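Local coordinates for LAIR1 ecotodomain from MGD21 antibody (Homo sapiens, PDB 7JZK), which is the collagen-receptor LAIR1 immunoglobulin domain as inserted into a malaria antibody, where it binds a variable domain of a Plasmodium RIFIN, at residues C26-E40 with N72-W86. Residues are numbered along the deposited sequence; the frame is centred on the assembly and turned at random.
Sequences CRGPVGVQTFRLERE and NAGLFRCIYYKSRKW
Arg36 runs alongside Ile79 and ends against Trp86. Arg36 CB lies 3.7 Å from Ile79 CG2, and CG and CD stay alongside the same methyl, because CG is anti to the backbone N (chi1 162°) and sends the chain the way Ile79 points. A bend at chi3 then turns the head across the indole: NE approaches Trp86 CH2, and Arg36 CZ sits 3.6 Å from Trp86 CZ2, which is centred over one guanidinium face. With the planes 46° apart, this is an inclined contact, not a parallel stack. The guanidinium also pairs with Asp47 through NE, and NH1 makes a weak hydrogen bond to the backbone O of Ile97 of the Rifin chain, whose Phe105 meets the Trp86 ring.

Backbone bonds set the register: Arg36 N donates to Ile79 O at 2.8 Å, nearly straight, and Gln33 and Thr34 both face Tyr81 in a classic beta bulge. From the opposite face of this sheet Cys78 reaches Cys26 of the facing sheet, SG to SG 2.0 Å, the disulfide that ties the two sheets of an immunoglobulin sandwich. Phe35 lies beside it, with Cys26 CB over one ring face and Tyr80 CB over the other, the latter 4.1 Å from the ring centroid. The Tyr80 ring turns its edge toward the Phe35 face in an offset edge-to-face pair and takes Pro29 CD over its own face.

Nearer Glu40, the Arg39 guanidinium lies flat on Phe76, planes 10° apart, while Glu40 OE2 sits over its other face; Arg39 NH2 also donates to Ala73 O at 3.0 Å. On the Arg36 side, Glu38 OE2 receives Arg77 NE at 3.1 Å in a salt bridge, within the guanidinium plane but above that of the carboxylate.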
ATOM      1  N   CYS A  26     -16.791  -3.645  -9.105  1.00 47.17           N
ATOM      2  CA  CYS A  26     -16.229  -2.643  -9.990  1.00 50.84           C
ATOM      3  C   CYS A  26     -16.383  -3.116 -11.426  1.00 53.63           C
ATOM      4  O   CYS A  26     -15.981  -4.237 -11.759  1.00 51.36           O
ATOM      5  CB  CYS A  26     -14.756  -2.419  -9.664  1.00 49.11           C
ATOM      6  SG  CYS A  26     -14.473  -1.685  -8.073  1.00 57.29           S
ATOM      7  N   ARG A  27     -16.984  -2.282 -12.266  1.00 54.51           N
ATOM      8  CA  ARG A  27     -17.230  -2.641 -13.656  1.00 54.47           C
ATOM      9  C   ARG A  27     -16.576  -1.645 -14.589  1.00 49.29           C
ATOM     10  O   ARG A  27     -16.651  -0.430 -14.371  1.00 45.31           O
ATOM     11  CB  ARG A  27     -18.713  -2.758 -13.954  1.00 52.42           C
ATOM     12  CG  ARG A  27     -19.271  -4.080 -13.472  1.00 59.51           C
ATOM     13  CD  ARG A  27     -20.673  -4.300 -13.964  1.00 65.07           C
ATOM     14  NE  ARG A  27     -21.558  -4.842 -12.932  1.00 70.24           N
ATOM     15  CZ  ARG A  27     -22.010  -4.179 -11.870  1.00 79.28           C
ATOM     16  NH1 ARG A  27     -22.817  -4.789 -11.009  1.00 80.40           N
ATOM     17  NH2 ARG A  27     -21.651  -2.917 -11.649  1.00 84.78           N
ATOM     18  N   GLY A  28     -15.922  -2.194 -15.610  1.00 48.75           N
ATOM     19  CA  GLY A  28     -15.308  -1.428 -16.664  1.00 54.37           C
ATOM     20  C   GLY A  28     -15.417  -2.130 -18.013  1.00 58.93           C
ATOM     21  O   GLY A  28     -16.262  -3.019 -18.233  1.00 56.42           O
ATOM     22  N   PRO A  29     -14.580  -1.704 -18.955  1.00 50.75           N
ATOM     23  CA  PRO A  29     -14.586  -2.288 -20.299  1.00 62.70           C
ATOM     24  C   PRO A  29     -13.860  -3.629 -20.297  1.00 64.67           C
ATOM     25  O   PRO A  29     -13.314  -4.061 -19.281  1.00 66.05           O
ATOM     26  CB  PRO A  29     -13.830  -1.244 -21.129  1.00 58.79           C
ATOM     27  CG  PRO A  29     -12.835  -0.667 -20.133  1.00 51.60           C
ATOM     28  CD  PRO A  29     -13.572  -0.641 -18.816  1.00 45.66           C
ATOM     29  N   VAL A  30     -13.900  -4.314 -21.448  1.00 57.21           N
ATOM     30  CA  VAL A  30     -13.195  -5.585 -21.603  1.00 53.72           C
ATOM     31  C   VAL A  30     -11.704  -5.334 -21.650  1.00 55.70           C
ATOM     32  O   VAL A  30     -11.243  -4.330 -22.204  1.00 56.46           O
ATOM     33  CB  VAL A  30     -13.689  -6.331 -22.857  1.00 66.98           C
ATOM     34  CG1 VAL A  30     -12.633  -7.325 -23.374  1.00 65.62           C
ATOM     35  CG2 VAL A  30     -14.996  -7.062 -22.559  1.00 62.88           C
ATOM     36  N   GLY A  31     -10.939  -6.242 -21.054  1.00 52.32           N
ATOM     37  CA  GLY A  31      -9.504  -6.123 -21.085  1.00 54.65           C
ATOM     38  C   GLY A  31      -8.896  -5.363 -19.936  1.00 53.97           C
ATOM     39  O   GLY A  31      -7.731  -4.959 -20.032  1.00 52.47           O
ATOM     40  N   VAL A  32      -9.642  -5.142 -18.849  1.00 54.57           N
ATOM     41  CA  VAL A  32      -9.043  -4.494 -17.692  1.00 53.99           C
ATOM     42  C   VAL A  32      -7.905  -5.368 -17.193  1.00 50.20           C
ATOM     43  O   VAL A  32      -8.081  -6.569 -16.959  1.00 49.48           O
ATOM     44  CB  VAL A  32     -10.083  -4.275 -16.582  1.00 53.72           C
ATOM     45  CG1 VAL A  32      -9.388  -3.805 -15.313  1.00 47.29           C
ATOM     46  CG2 VAL A  32     -11.140  -3.282 -17.007  1.00 50.65           C
ATOM     47  N   GLN A  33      -6.724  -4.774 -17.040  1.00 50.10           N
ATOM     48  CA  GLN A  33      -5.626  -5.509 -16.427  1.00 52.30           C
ATOM     49  C   GLN A  33      -5.776  -5.540 -14.918  1.00 49.73           C
ATOM     50  O   GLN A  33      -5.755  -6.614 -14.310  1.00 52.66           O
ATOM     51  CB  GLN A  33      -4.300  -4.872 -16.799  1.00 50.25           C
ATOM     52  CG  GLN A  33      -4.162  -4.636 -18.266  1.00 45.73           C
ATOM     53  CD  GLN A  33      -2.782  -4.178 -18.604  1.00 54.32           C
ATOM     54  OE1 GLN A  33      -1.838  -4.378 -17.825  1.00 60.41           O
ATOM     55  NE2 GLN A  33      -2.643  -3.539 -19.755  1.00 53.98           N
ATOM     56  N   THR A  34      -5.990  -4.377 -14.308  1.00 47.21           N
ATOM     57  CA  THR A  34      -6.094  -4.309 -12.863  1.00 51.41           C
ATOM     58  C   THR A  34      -7.250  -3.399 -12.472  1.00 47.65           C
ATOM     59  O   THR A  34      -7.416  -2.312 -13.033  1.00 48.43           O
ATOM     60  CB  THR A  34      -4.803  -3.765 -12.235  1.00 46.24           C
ATOM     61  OG1 THR A  34      -3.665  -4.387 -12.838  1.00 53.07           O
ATOM     62  CG2 THR A  34      -4.773  -4.130 -10.805  1.00 55.39           C
ATOM     63  N   PHE A  35      -8.022  -3.841 -11.489  1.00 42.80           N
ATOM     64  CA  PHE A  35      -8.982  -2.998 -10.797  1.00 46.70           C
ATOM     65  C   PHE A  35      -8.397  -2.600  -9.447  1.00 45.96           C
ATOM     66  O   PHE A  35      -7.873  -3.456  -8.728  1.00 43.27           O
ATOM     67  CB  PHE A  35     -10.287  -3.747 -10.564  1.00 47.71           C
ATOM     68  CG  PHE A  35     -11.376  -3.326 -11.463  1.00 50.34           C
ATOM     69  CD1 PHE A  35     -11.856  -4.187 -12.430  1.00 56.45           C
ATOM     70  CD2 PHE A  35     -11.885  -2.050 -11.384  1.00 56.45           C
ATOM     71  CE1 PHE A  35     -12.867  -3.786 -13.289  1.00 57.81           C
ATOM     72  CE2 PHE A  35     -12.878  -1.642 -12.222  1.00 54.67           C
ATOM     73  CZ  PHE A  35     -13.380  -2.510 -13.180  1.00 55.64           C
ATOM     74  N   ARG A  36      -8.514  -1.321  -9.086  1.00 42.85           N
ATOM     75  CA  ARG A  36      -8.088  -0.821  -7.783  1.00 42.15           C
ATOM     76  C   ARG A  36      -9.283  -0.188  -7.083  1.00 41.70           C
ATOM     77  O   ARG A  36      -9.912   0.737  -7.626  1.00 42.68           O
ATOM     78  CB  ARG A  36      -6.967   0.207  -7.928  1.00 41.79           C
ATOM     79  CG  ARG A  36      -6.724   1.115  -6.738  1.00 40.48           C
ATOM     80  CD  ARG A  36      -5.421   1.897  -6.926  1.00 37.79           C
ATOM     81  NE  ARG A  36      -4.274   1.024  -7.173  1.00 36.57           N
ATOM     82  CZ  ARG A  36      -3.031   1.460  -7.385  1.00 36.84           C
ATOM     83  NH1 ARG A  36      -2.765   2.767  -7.384  1.00 32.95           N
ATOM     84  NH2 ARG A  36      -2.045   0.594  -7.597  1.00 37.27           N
ATOM     85  N   LEU A  37      -9.556  -0.661  -5.867  1.00 39.30           N
ATOM     86  CA  LEU A  37     -10.631  -0.162  -5.023  1.00 40.42           C
ATOM     87  C   LEU A  37     -10.027   0.781  -4.003  1.00 41.59           C
ATOM     88  O   LEU A  37      -9.152   0.373  -3.228  1.00 43.95           O
ATOM     89  CB  LEU A  37     -11.362  -1.308  -4.340  1.00 35.56           C
ATOM     90  CG  LEU A  37     -12.361  -0.905  -3.271  1.00 38.13           C
ATOM     91  CD1 LEU A  37     -13.641  -0.370  -3.919  1.00 38.55           C
ATOM     92  CD2 LEU A  37     -12.663  -2.163  -2.477  1.00 34.22           C
ATOM     93  N   GLU A  38     -10.429   2.035  -4.098  1.00 38.28           N
ATOM     94  CA  GLU A  38      -9.838   3.080  -3.254  1.00 39.26           C
ATOM     95  C   GLU A  38     -10.806   3.495  -2.165  1.00 42.35           C
ATOM     96  O   GLU A  38     -12.003   3.373  -2.359  1.00 44.45           O
ATOM     97  CB  GLU A  38      -9.498   4.295  -4.105  1.00 33.99           C
ATOM     98  CG  GLU A  38      -8.256   4.186  -4.955  1.00 33.70           C
ATOM     99  CD  GLU A  38      -7.992   5.490  -5.682  1.00 34.82           C
ATOM    100  OE1 GLU A  38      -7.095   5.532  -6.523  1.00 31.49           O
ATOM    101  OE2 GLU A  38      -8.690   6.460  -5.394  1.00 33.63           O
ATOM    102  N   ARG A  39     -10.266   3.949  -1.049  1.00 43.10           N
ATOM    103  CA  ARG A  39     -11.102   4.497   0.029  1.00 43.18           C
ATOM    104  C   ARG A  39     -11.223   6.001  -0.183  1.00 43.08           C
ATOM    105  O   ARG A  39     -10.921   6.469  -1.263  1.00 40.33           O
ATOM    106  CB  ARG A  39     -10.494   4.152   1.385  1.00 50.37           C
ATOM    107  CG  ARG A  39     -10.435   2.665   1.688  1.00 48.28           C
ATOM    108  CD  ARG A  39     -11.048   2.397   3.044  1.00 57.25           C
ATOM    109  NE  ARG A  39     -12.407   2.908   3.107  1.00 67.07           N
ATOM    110  CZ  ARG A  39     -13.202   2.811   4.162  1.00 60.42           C
ATOM    111  NH1 ARG A  39     -12.784   2.212   5.261  1.00 55.24           N
ATOM    112  NH2 ARG A  39     -14.416   3.317   4.112  1.00 58.72           N
ATOM    113  N   GLU A  40     -11.606   6.722   0.848  1.00 44.77           N
ATOM    114  CA  GLU A  40     -11.740   8.195   0.765  1.00 46.24           C
ATOM    115  C   GLU A  40     -10.384   8.794   0.395  1.00 45.28           C
ATOM    116  O   GLU A  40     -10.358   9.886  -0.153  1.00 40.80           O
ATOM    117  CB  GLU A  40     -12.258   8.722   2.096  1.00 48.28           C
ATOM    118  CG  GLU A  40     -12.788   7.638   3.013  1.00 55.90           C
ATOM    119  CD  GLU A  40     -11.719   6.928   3.823  1.00 72.54           C
ATOM    120  OE1 GLU A  40     -10.619   7.480   3.951  1.00 67.88           O
ATOM    121  OE2 GLU A  40     -11.987   5.819   4.301  1.00 69.41           O
ATOM    122  N   ASN A  72     -14.984   0.011   8.551  1.00 48.12           N
ATOM    123  CA  ASN A  72     -15.195  -0.169   7.123  1.00 44.26           C
ATOM    124  C   ASN A  72     -16.121   0.884   6.536  1.00 49.15           C
ATOM    125  O   ASN A  72     -16.112   1.074   5.314  1.00 49.92           O
ATOM    126  CB  ASN A  72     -15.784  -1.547   6.841  1.00 45.77           C
ATOM    127  CG  ASN A  72     -14.832  -2.663   7.150  1.00 47.50           C
ATOM    128  OD1 ASN A  72     -15.150  -3.561   7.927  1.00 51.19           O
ATOM    129  ND2 ASN A  72     -13.656  -2.626   6.540  1.00 43.60           N
ATOM    130  N   ALA A  73     -16.914   1.560   7.375  1.00 43.87           N
ATOM    131  CA  ALA A  73     -17.868   2.564   6.910  1.00 45.82           C
ATOM    132  C   ALA A  73     -17.152   3.709   6.192  1.00 49.59           C
ATOM    133  O   ALA A  73     -16.027   4.086   6.545  1.00 48.52           O
ATOM    134  CB  ALA A  73     -18.679   3.108   8.088  1.00 35.19           C
ATOM    135  N   GLY A  74     -17.805   4.270   5.158  1.00 44.32           N
ATOM    136  CA  GLY A  74     -17.180   5.403   4.513  1.00 41.53           C
ATOM    137  C   GLY A  74     -17.227   5.277   3.002  1.00 44.47           C
ATOM    138  O   GLY A  74     -18.018   4.522   2.444  1.00 46.84           O
ATOM    139  N   LEU A  75     -16.351   5.999   2.320  1.00 47.69           N
ATOM    140  CA  LEU A  75     -16.339   6.061   0.868  1.00 36.67           C
ATOM    141  C   LEU A  75     -15.396   5.057   0.193  1.00 40.62           C
ATOM    142  O   LEU A  75     -14.311   4.776   0.695  1.00 45.68           O
ATOM    143  CB  LEU A  75     -15.988   7.487   0.445  1.00 37.80           C
ATOM    144  CG  LEU A  75     -17.083   8.573   0.465  1.00 41.07           C
ATOM    145  CD1 LEU A  75     -17.971   8.575   1.678  1.00 36.77           C
ATOM    146  CD2 LEU A  75     -16.492   9.932   0.233  1.00 37.76           C
ATOM    147  N   PHE A  76     -15.841   4.525  -0.957  1.00 38.68           N
ATOM    148  CA  PHE A  76     -15.118   3.588  -1.814  1.00 37.89           C
ATOM    149  C   PHE A  76     -15.336   3.990  -3.269  1.00 39.56           C
ATOM    150  O   PHE A  76     -16.387   4.525  -3.618  1.00 42.31           O
ATOM    151  CB  PHE A  76     -15.584   2.119  -1.645  1.00 37.39           C
ATOM    152  CG  PHE A  76     -15.375   1.554  -0.256  1.00 46.77           C
ATOM    153  CD1 PHE A  76     -16.311   1.787   0.753  1.00 43.86           C
ATOM    154  CD2 PHE A  76     -14.252   0.774   0.042  1.00 45.20           C
ATOM    155  CE1 PHE A  76     -16.129   1.263   2.025  1.00 44.89           C
ATOM    156  CE2 PHE A  76     -14.070   0.242   1.314  1.00 42.84           C
ATOM    157  CZ  PHE A  76     -15.005   0.491   2.307  1.00 44.37           C
ATOM    158  N   ARG A  77     -14.351   3.725  -4.132  1.00 42.21           N
ATOM    159  CA  ARG A  77     -14.532   4.010  -5.557  1.00 41.94           C
ATOM    160  C   ARG A  77     -13.586   3.133  -6.368  1.00 39.16           C
ATOM    161  O   ARG A  77     -12.629   2.574  -5.838  1.00 40.05           O
ATOM    162  CB  ARG A  77     -14.308   5.490  -5.876  1.00 34.96           C
ATOM    163  CG  ARG A  77     -12.858   5.878  -6.038  1.00 34.60           C
ATOM    164  CD  ARG A  77     -12.758   7.356  -6.252  1.00 32.02           C
ATOM    165  NE  ARG A  77     -11.377   7.826  -6.241  1.00 30.92           N
ATOM    166  CZ  ARG A  77     -11.029   9.089  -6.501  1.00 33.42           C
ATOM    167  NH1 ARG A  77     -11.964   9.992  -6.791  1.00 35.26           N
ATOM    168  NH2 ARG A  77      -9.754   9.452  -6.491  1.00 33.66           N
ATOM    169  N   CYS A  78     -13.861   3.011  -7.659  1.00 35.86           N
ATOM    170  CA  CYS A  78     -13.078   2.123  -8.504  1.00 37.03           C
ATOM    171  C   CYS A  78     -12.240   2.911  -9.492  1.00 37.60           C
ATOM    172  O   CYS A  78     -12.563   4.042  -9.873  1.00 36.72           O
ATOM    173  CB  CYS A  78     -13.952   1.128  -9.282  1.00 40.34           C
ATOM    174  SG  CYS A  78     -15.172   0.218  -8.291  1.00 64.78           S
ATOM    175  N   ILE A  79     -11.133   2.299  -9.879  1.00 42.94           N
ATOM    176  CA  ILE A  79     -10.333   2.815 -10.975  1.00 44.57           C
ATOM    177  C   ILE A  79      -9.664   1.611 -11.611  1.00 44.51           C
ATOM    178  O   ILE A  79      -9.356   0.629 -10.940  1.00 44.21           O
ATOM    179  CB  ILE A  79      -9.320   3.877 -10.491  1.00 42.98           C
ATOM    180  CG1 ILE A  79      -8.591   4.529 -11.664  1.00 38.65           C
ATOM    181  CG2 ILE A  79      -8.337   3.274  -9.534  1.00 36.05           C
ATOM    182  CD1 ILE A  79      -7.644   5.603 -11.226  1.00 35.22           C
ATOM    183  N   TYR A  80      -9.487   1.647 -12.916  1.00 43.44           N
ATOM    184  CA  TYR A  80      -8.904   0.485 -13.550  1.00 42.18           C
ATOM    185  C   TYR A  80      -7.765   0.927 -14.441  1.00 39.74           C
ATOM    186  O   TYR A  80      -7.651   2.100 -14.812  1.00 39.30           O
ATOM    187  CB  TYR A  80      -9.931  -0.328 -14.339  1.00 44.04           C
ATOM    188  CG  TYR A  80     -10.514   0.375 -15.535  1.00 49.22           C
ATOM    189  CD1 TYR A  80     -11.721   1.046 -15.436  1.00 48.78           C
ATOM    190  CD2 TYR A  80      -9.877   0.344 -16.773  1.00 46.62           C
ATOM    191  CE1 TYR A  80     -12.264   1.673 -16.509  1.00 47.42           C
ATOM    192  CE2 TYR A  80     -10.409   0.979 -17.850  1.00 45.84           C
ATOM    193  CZ  TYR A  80     -11.603   1.645 -17.720  1.00 51.48           C
ATOM    194  OH  TYR A  80     -12.155   2.286 -18.815  1.00 48.21           O
ATOM    195  N   TYR A  81      -6.899  -0.029 -14.735  1.00 41.14           N
ATOM    196  CA  TYR A  81      -5.722   0.199 -15.555  1.00 49.29           C
ATOM    197  C   TYR A  81      -5.861  -0.590 -16.843  1.00 46.84           C
ATOM    198  O   TYR A  81      -6.081  -1.795 -16.807  1.00 47.41           O
ATOM    199  CB  TYR A  81      -4.441  -0.208 -14.803  1.00 47.87           C
ATOM    200  CG  TYR A  81      -3.149   0.250 -15.473  1.00 47.26           C
ATOM    201  CD1 TYR A  81      -2.681   1.537 -15.319  1.00 45.46           C
ATOM    202  CD2 TYR A  81      -2.398  -0.608 -16.271  1.00 49.43           C
ATOM    203  CE1 TYR A  81      -1.507   1.960 -15.954  1.00 47.60           C
ATOM    204  CE2 TYR A  81      -1.223  -0.181 -16.898  1.00 44.19           C
ATOM    205  CZ  TYR A  81      -0.787   1.092 -16.731  1.00 47.49           C
ATOM    206  OH  TYR A  81       0.378   1.493 -17.331  1.00 46.03           O
ATOM    207  N   LYS A  82      -5.756   0.093 -17.973  1.00 50.87           N
ATOM    208  CA  LYS A  82      -5.877  -0.575 -19.263  1.00 52.61           C
ATOM    209  C   LYS A  82      -5.151   0.223 -20.332  1.00 51.18           C
ATOM    210  O   LYS A  82      -5.190   1.451 -20.323  1.00 53.79           O
ATOM    211  CB  LYS A  82      -7.375  -0.776 -19.542  1.00 50.14           C
ATOM    212  CG  LYS A  82      -7.805  -1.810 -20.552  1.00 52.80           C
ATOM    213  CD  LYS A  82      -8.182  -1.271 -21.916  1.00 56.94           C
ATOM    214  CE  LYS A  82      -9.532  -1.907 -22.280  1.00 56.01           C
ATOM    215  NZ  LYS A  82     -10.327  -1.272 -23.370  1.00 57.27           N
ATOM    216  N   SER A  83      -4.459  -0.488 -21.220  1.00 51.34           N
ATOM    217  CA  SER A  83      -3.693   0.118 -22.307  1.00 54.42           C
ATOM    218  C   SER A  83      -2.733   1.199 -21.794  1.00 54.85           C
ATOM    219  O   SER A  83      -2.722   2.335 -22.266  1.00 55.33           O
ATOM    220  CB  SER A  83      -4.640   0.660 -23.379  1.00 54.58           C
ATOM    221  OG  SER A  83      -5.755  -0.205 -23.549  1.00 49.99           O
ATOM    222  N   ARG A  84      -1.939   0.853 -20.779  1.00 60.96           N
ATOM    223  CA  ARG A  84      -0.883   1.733 -20.245  1.00 51.63           C
ATOM    224  C   ARG A  84      -1.392   3.032 -19.647  1.00 46.92           C
ATOM    225  O   ARG A  84      -0.692   4.036 -19.673  1.00 45.64           O
ATOM    226  CB  ARG A  84       0.171   2.071 -21.284  1.00 63.14           C
ATOM    227  CG  ARG A  84       0.774   0.903 -21.988  1.00 70.59           C
ATOM    228  CD  ARG A  84       1.080   1.335 -23.409  1.00 85.75           C
ATOM    229  NE  ARG A  84       0.624   0.342 -24.361  1.00 84.97           N
ATOM    230  CZ  ARG A  84       0.212   0.621 -25.588  1.00 85.48           C
ATOM    231  NH1 ARG A  84      -0.187  -0.357 -26.383  1.00 90.03           N
ATOM    232  NH2 ARG A  84       0.186   1.874 -26.010  1.00 94.85           N
ATOM    233  N   LYS A  85      -2.624   3.065 -19.171  1.00 50.82           N
ATOM    234  CA  LYS A  85      -3.080   4.271 -18.512  1.00 51.06           C
ATOM    235  C   LYS A  85      -4.138   3.927 -17.499  1.00 49.25           C
ATOM    236  O   LYS A  85      -4.932   3.018 -17.699  1.00 50.15           O
ATOM    237  CB  LYS A  85      -3.593   5.344 -19.491  1.00 53.43           C
ATOM    238  CG  LYS A  85      -4.503   4.891 -20.583  1.00 49.61           C
ATOM    239  CD  LYS A  85      -4.476   5.949 -21.692  1.00 60.85           C
ATOM    240  CE  LYS A  85      -3.047   6.309 -22.073  1.00 60.37           C
ATOM    241  NZ  LYS A  85      -2.974   7.114 -23.325  1.00 68.68           N
ATOM    242  N   TRP A  86      -4.111   4.650 -16.399  1.00 46.91           N
ATOM    243  CA  TRP A  86      -5.194   4.563 -15.447  1.00 47.09           C
ATOM    244  C   TRP A  86      -6.391   5.272 -16.057  1.00 41.02           C
ATOM    245  O   TRP A  86      -6.243   6.312 -16.700  1.00 41.01           O
ATOM    246  CB  TRP A  86      -4.808   5.242 -14.128  1.00 41.88           C
ATOM    247  CG  TRP A  86      -3.933   4.434 -13.254  1.00 38.95           C
ATOM    248  CD1 TRP A  86      -2.619   4.677 -12.957  1.00 38.02           C
ATOM    249  CD2 TRP A  86      -4.308   3.278 -12.508  1.00 37.08           C
ATOM    250  NE1 TRP A  86      -2.148   3.721 -12.095  1.00 39.80           N
ATOM    251  CE2 TRP A  86      -3.167   2.852 -11.797  1.00 37.86           C
ATOM    252  CE3 TRP A  86      -5.494   2.555 -12.378  1.00 37.47           C
ATOM    253  CZ2 TRP A  86      -3.177   1.730 -10.972  1.00 35.22           C
ATOM    254  CZ3 TRP A  86      -5.505   1.439 -11.560  1.00 39.40           C
ATOM    255  CH2 TRP A  86      -4.355   1.040 -10.867  1.00 36.82           C
TER